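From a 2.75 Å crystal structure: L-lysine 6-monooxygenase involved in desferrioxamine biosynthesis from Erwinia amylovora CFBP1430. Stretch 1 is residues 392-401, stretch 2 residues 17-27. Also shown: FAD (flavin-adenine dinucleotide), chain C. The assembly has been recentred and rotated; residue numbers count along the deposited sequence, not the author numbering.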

# COMPACT_ATOMS: atom_id res chain seq x y z
N VAL B 392 -13.39 23.94 -1.34
CA VAL B 392 -13.54 23.21 -0.06
C VAL B 392 -14.98 23.08 0.42
O VAL B 392 -15.22 22.44 1.46
CB VAL B 392 -12.72 23.85 1.08
CG1 VAL B 392 -11.24 23.87 0.72
CG2 VAL B 392 -13.25 25.24 1.39
N THR B 393 -15.93 23.65 -0.33
CA THR B 393 -17.31 23.86 0.12
C THR B 393 -18.14 22.55 0.27
O THR B 393 -18.74 22.35 1.32
CB THR B 393 -18.00 24.91 -0.80
OG1 THR B 393 -17.34 26.19 -0.70
CG2 THR B 393 -19.43 25.12 -0.49
N PRO B 394 -18.15 21.65 -0.75
CA PRO B 394 -18.86 20.37 -0.57
C PRO B 394 -18.17 19.31 0.33
O PRO B 394 -18.72 18.23 0.50
CB PRO B 394 -18.98 19.82 -2.01
CG PRO B 394 -18.26 20.77 -2.92
CD PRO B 394 -17.48 21.72 -2.06
N ASP B 395 -17.00 19.63 0.87
CA ASP B 395 -16.19 18.70 1.67
C ASP B 395 -16.85 18.48 3.03
O ASP B 395 -17.06 19.43 3.78
CB ASP B 395 -14.77 19.30 1.84
CG ASP B 395 -13.70 18.27 2.23
OD1 ASP B 395 -14.01 17.25 2.86
OD2 ASP B 395 -12.51 18.49 1.91
N LEU B 396 -17.19 17.23 3.35
CA LEU B 396 -17.59 16.85 4.71
C LEU B 396 -16.50 17.17 5.73
O LEU B 396 -16.80 17.45 6.90
CB LEU B 396 -17.95 15.36 4.80
CG LEU B 396 -19.19 14.87 4.05
CD1 LEU B 396 -19.39 13.37 4.25
CD2 LEU B 396 -20.43 15.64 4.48
N GLY B 397 -15.24 17.12 5.29
CA GLY B 397 -14.08 17.48 6.10
C GLY B 397 -14.03 18.91 6.61
O GLY B 397 -13.35 19.16 7.60
N MET B 398 -14.71 19.84 5.95
CA MET B 398 -14.79 21.22 6.45
C MET B 398 -16.18 21.62 6.95
O MET B 398 -16.50 22.81 7.07
CB MET B 398 -14.27 22.18 5.38
CG MET B 398 -12.78 21.98 5.12
SD MET B 398 -11.72 22.35 6.54
CE MET B 398 -11.62 24.15 6.47
N ALA B 399 -16.98 20.61 7.30
CA ALA B 399 -18.33 20.81 7.79
C ALA B 399 -18.28 21.32 9.22
O ALA B 399 -18.95 22.29 9.55
CB ALA B 399 -19.13 19.52 7.72
N CYS B 400 -17.48 20.66 10.06
CA CYS B 400 -17.27 21.13 11.44
C CYS B 400 -16.62 22.51 11.52
O CYS B 400 -16.98 23.29 12.40
CB CYS B 400 -16.44 20.14 12.24
SG CYS B 400 -17.37 18.72 12.80
N TYR B 401 -15.66 22.82 10.62
CA TYR B 401 -15.08 24.16 10.58
C TYR B 401 -16.21 25.19 10.38
O TYR B 401 -16.38 26.09 11.20
CB TYR B 401 -13.99 24.33 9.49
CG TYR B 401 -13.53 25.78 9.36
CD1 TYR B 401 -12.72 26.36 10.33
CD2 TYR B 401 -13.96 26.58 8.30
CE1 TYR B 401 -12.35 27.70 10.26
CE2 TYR B 401 -13.57 27.91 8.20
CZ TYR B 401 -12.76 28.46 9.19
OH TYR B 401 -12.35 29.78 9.16
PA FAD C . -28.39 17.40 0.99
O1A FAD C . -28.51 15.89 0.98
O2A FAD C . -28.58 18.17 -0.29
O5B FAD C . -29.45 17.90 2.10
C5B FAD C . -30.50 18.83 1.80
C4B FAD C . -31.80 18.50 2.52
O4B FAD C . -32.64 19.67 2.53
C3B FAD C . -32.60 17.41 1.81
O3B FAD C . -33.04 16.46 2.78
C2B FAD C . -33.74 18.16 1.12
O2B FAD C . -34.95 17.40 1.00
C1B FAD C . -33.95 19.35 2.03
N9A FAD C . -34.65 20.52 1.45
C8A FAD C . -34.40 21.17 0.30
N7A FAD C . -35.28 22.20 0.13
C5A FAD C . -36.12 22.20 1.19
C6A FAD C . -37.29 23.00 1.66
N6A FAD C . -37.76 24.05 0.94
N1A FAD C . -37.86 22.66 2.84
C2A FAD C . -37.41 21.62 3.58
N3A FAD C . -36.37 20.86 3.21
C4A FAD C . -35.70 21.09 2.05
N1 FAD C . -18.52 14.75 0.03
C2 FAD C . -17.54 14.28 0.85
O2 FAD C . -16.87 15.11 1.50
N3 FAD C . -17.27 12.96 0.97
C4 FAD C . -17.96 12.03 0.30
O4 FAD C . -17.70 10.82 0.43
C4X FAD C . -19.06 12.45 -0.61
N5 FAD C . -19.79 11.56 -1.31
C5X FAD C . -20.78 11.99 -2.13
C6 FAD C . -21.50 11.03 -2.83
C7 FAD C . -22.54 11.39 -3.70
C7M FAD C . -23.30 10.33 -4.45
C8 FAD C . -22.87 12.83 -3.87
C8M FAD C . -23.98 13.25 -4.79
C9 FAD C . -22.15 13.80 -3.17
C9A FAD C . -21.10 13.46 -2.30
N10 FAD C . -20.34 14.42 -1.56
C10 FAD C . -19.30 13.92 -0.71
C1' FAD C . -20.56 15.89 -1.62
C2' FAD C . -21.49 16.40 -0.50
O2' FAD C . -21.09 15.85 0.78
C3' FAD C . -22.98 16.11 -0.74
O3' FAD C . -23.43 16.75 -1.95
C4' FAD C . -23.89 16.57 0.41
O4' FAD C . -25.08 15.78 0.42
C5' FAD C . -24.28 18.04 0.31
O5' FAD C . -24.64 18.52 1.61
P FAD C . -26.10 19.10 1.88
O1P FAD C . -26.20 19.45 3.35
O2P FAD C . -26.27 20.17 0.84
O3P FAD C . -26.91 17.71 1.61
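Stretch 2 (17-27) GPFNLGLACLS

Stretch 2 is a helix from Pro-18 to Ser-27, with Gly-17 at its N-cap. Its backbone follows the regular i to i+4 pattern, beginning with Leu-21 N to Gly-17 O at 2.9 Å and ending with Ser-27 N to Leu-23 O at 2.7 Å. The Ser-27 side chain folds back on the same carbonyl, Ser-27 OG to Leu-23 O at 2.7 Å. The first turn of this helix and Leu-26 are the parts that meet stretch 1. No hydrogen bond joins the two stretches; the contact is one of packing, and it buries 295 Å² in all.

Stretch 1 opens with a type I beta turn from Val-392 to Asp-395, closed by a weak bond from Asp-395 N to Val-392 O at 3.4 Å. Val-392 does not reach the helix. The backbone carbonyls of Thr-393, Pro-394 and Asp-395 meet the ring of Phe-19. Thr-393 O is 3.9 Å from Phe-19 CZ. Pro-394 O is closer, 3.6 Å from Phe-19 CZ, and lies at the ring edge. Pro-394 O also accepts a weak hydrogen bond from FAD O2' at 3.4 Å. Asp-395 O follows at 3.7 Å from Phe-19 CE1. The CA-to-CB bonds of Pro-394 and Asp-395 point away, and it is their carbonyl oxygens, not their side chains, that touch the ring. Asp-395 OD1 instead takes a hydrogen bond from Gly-397 N at 2.7 Å.

A short 3-10 segment covers Leu-396 and Gly-397. Leu-396 N donates to FAD O2 at 2.8 Å with a nearly straight angle of 170°. Its side chain, m at chi1 and t at chi2, starts sideways, but its end comes nearer the helix. Leu-396 CD2 thus lies 3.8 Å from both Pro-18 CB and Phe-19 CE1. Gly-397 and Met-398 make no contact with stretch 2; Met-398 is the N-cap of the next helix.

Ala-399 begins that helix and points toward stretch 2. Ala-399 CB packs at the edge of the Phe-19 ring, 3.6 Å from Phe-19 CD1, and Ala-399 CA is 5.9 Å from Phe-19 CA. Phe-19 has the largest area covered by stretch 1. Phe-19 CE2 also comes within 3.2 Å of FAD O5'. Cys-400 CA lies 7.1 Å from Gly-22 CA. Cys-400 SG makes a looser apolar contact with Leu-26 CD1 at 4.3 Å. Phe-19 alone meets residues from Thr-393 to Ala-399, and Leu-26, two turns further along the helix, meets Cys-400. Tyr-401 points away and takes no part.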

# COMPACT_ATOMS: atom_id res chain seq x y z
N GLY B 17 -29.33 18.10 5.48
CA GLY B 17 -28.30 17.30 4.84
C GLY B 17 -27.25 17.02 5.88
O GLY B 17 -27.45 17.36 7.04
N PRO B 18 -26.13 16.40 5.48
CA PRO B 18 -25.07 16.12 6.46
C PRO B 18 -24.49 17.38 7.10
O PRO B 18 -24.06 17.31 8.26
CB PRO B 18 -23.99 15.40 5.64
CG PRO B 18 -24.66 15.00 4.36
CD PRO B 18 -25.74 16.00 4.12
N PHE B 19 -24.51 18.49 6.37
CA PHE B 19 -24.04 19.76 6.95
C PHE B 19 -24.93 20.30 8.09
O PHE B 19 -24.43 20.51 9.19
CB PHE B 19 -23.84 20.82 5.86
CG PHE B 19 -22.84 20.41 4.82
CD1 PHE B 19 -21.61 19.84 5.18
CD2 PHE B 19 -23.10 20.62 3.49
CE1 PHE B 19 -20.69 19.46 4.24
CE2 PHE B 19 -22.16 20.24 2.53
CZ PHE B 19 -20.98 19.65 2.91
N ASN B 20 -26.23 20.49 7.85
CA ASN B 20 -27.13 20.94 8.94
C ASN B 20 -27.35 19.87 9.99
O ASN B 20 -27.60 20.22 11.14
CB ASN B 20 -28.48 21.44 8.43
CG ASN B 20 -28.48 22.92 8.10
OD1 ASN B 20 -27.51 23.62 8.32
ND2 ASN B 20 -29.59 23.41 7.56
N LEU B 21 -27.25 18.60 9.64
CA LEU B 21 -27.29 17.53 10.64
C LEU B 21 -26.09 17.66 11.57
O LEU B 21 -26.19 17.41 12.77
CB LEU B 21 -27.32 16.15 9.99
CG LEU B 21 -27.42 14.95 10.94
CD1 LEU B 21 -28.70 15.03 11.77
CD2 LEU B 21 -27.35 13.62 10.20
N GLY B 22 -24.95 18.05 11.00
CA GLY B 22 -23.76 18.37 11.78
C GLY B 22 -24.02 19.52 12.72
O GLY B 22 -23.87 19.36 13.94
N LEU B 23 -24.45 20.65 12.17
CA LEU B 23 -24.80 21.82 12.99
C LEU B 23 -25.74 21.44 14.14
O LEU B 23 -25.59 21.93 15.26
CB LEU B 23 -25.45 22.92 12.15
CG LEU B 23 -25.68 24.28 12.81
CD1 LEU B 23 -24.45 24.77 13.54
CD2 LEU B 23 -26.10 25.30 11.77
N ALA B 24 -26.70 20.55 13.85
CA ALA B 24 -27.66 20.11 14.84
C ALA B 24 -27.01 19.36 15.99
O ALA B 24 -27.33 19.63 17.15
CB ALA B 24 -28.73 19.25 14.20
N CYS B 25 -26.10 18.43 15.69
CA CYS B 25 -25.38 17.71 16.75
C CYS B 25 -24.49 18.64 17.55
O CYS B 25 -24.32 18.48 18.75
CB CYS B 25 -24.51 16.61 16.17
SG CYS B 25 -25.35 15.39 15.16
N LEU B 26 -23.88 19.60 16.88
CA LEU B 26 -23.01 20.54 17.54
C LEU B 26 -23.79 21.54 18.38
O LEU B 26 -23.31 21.91 19.44
CB LEU B 26 -22.09 21.25 16.55
CG LEU B 26 -21.02 20.36 15.91
CD1 LEU B 26 -20.25 21.11 14.83
CD2 LEU B 26 -20.06 19.81 16.95
N SER B 27 -24.98 21.95 17.91
CA SER B 27 -25.79 22.95 18.64
C SER B 27 -26.60 22.40 19.81
O SER B 27 -26.82 23.13 20.76
CB SER B 27 -26.71 23.74 17.70
OG SER B 27 -27.49 22.92 16.88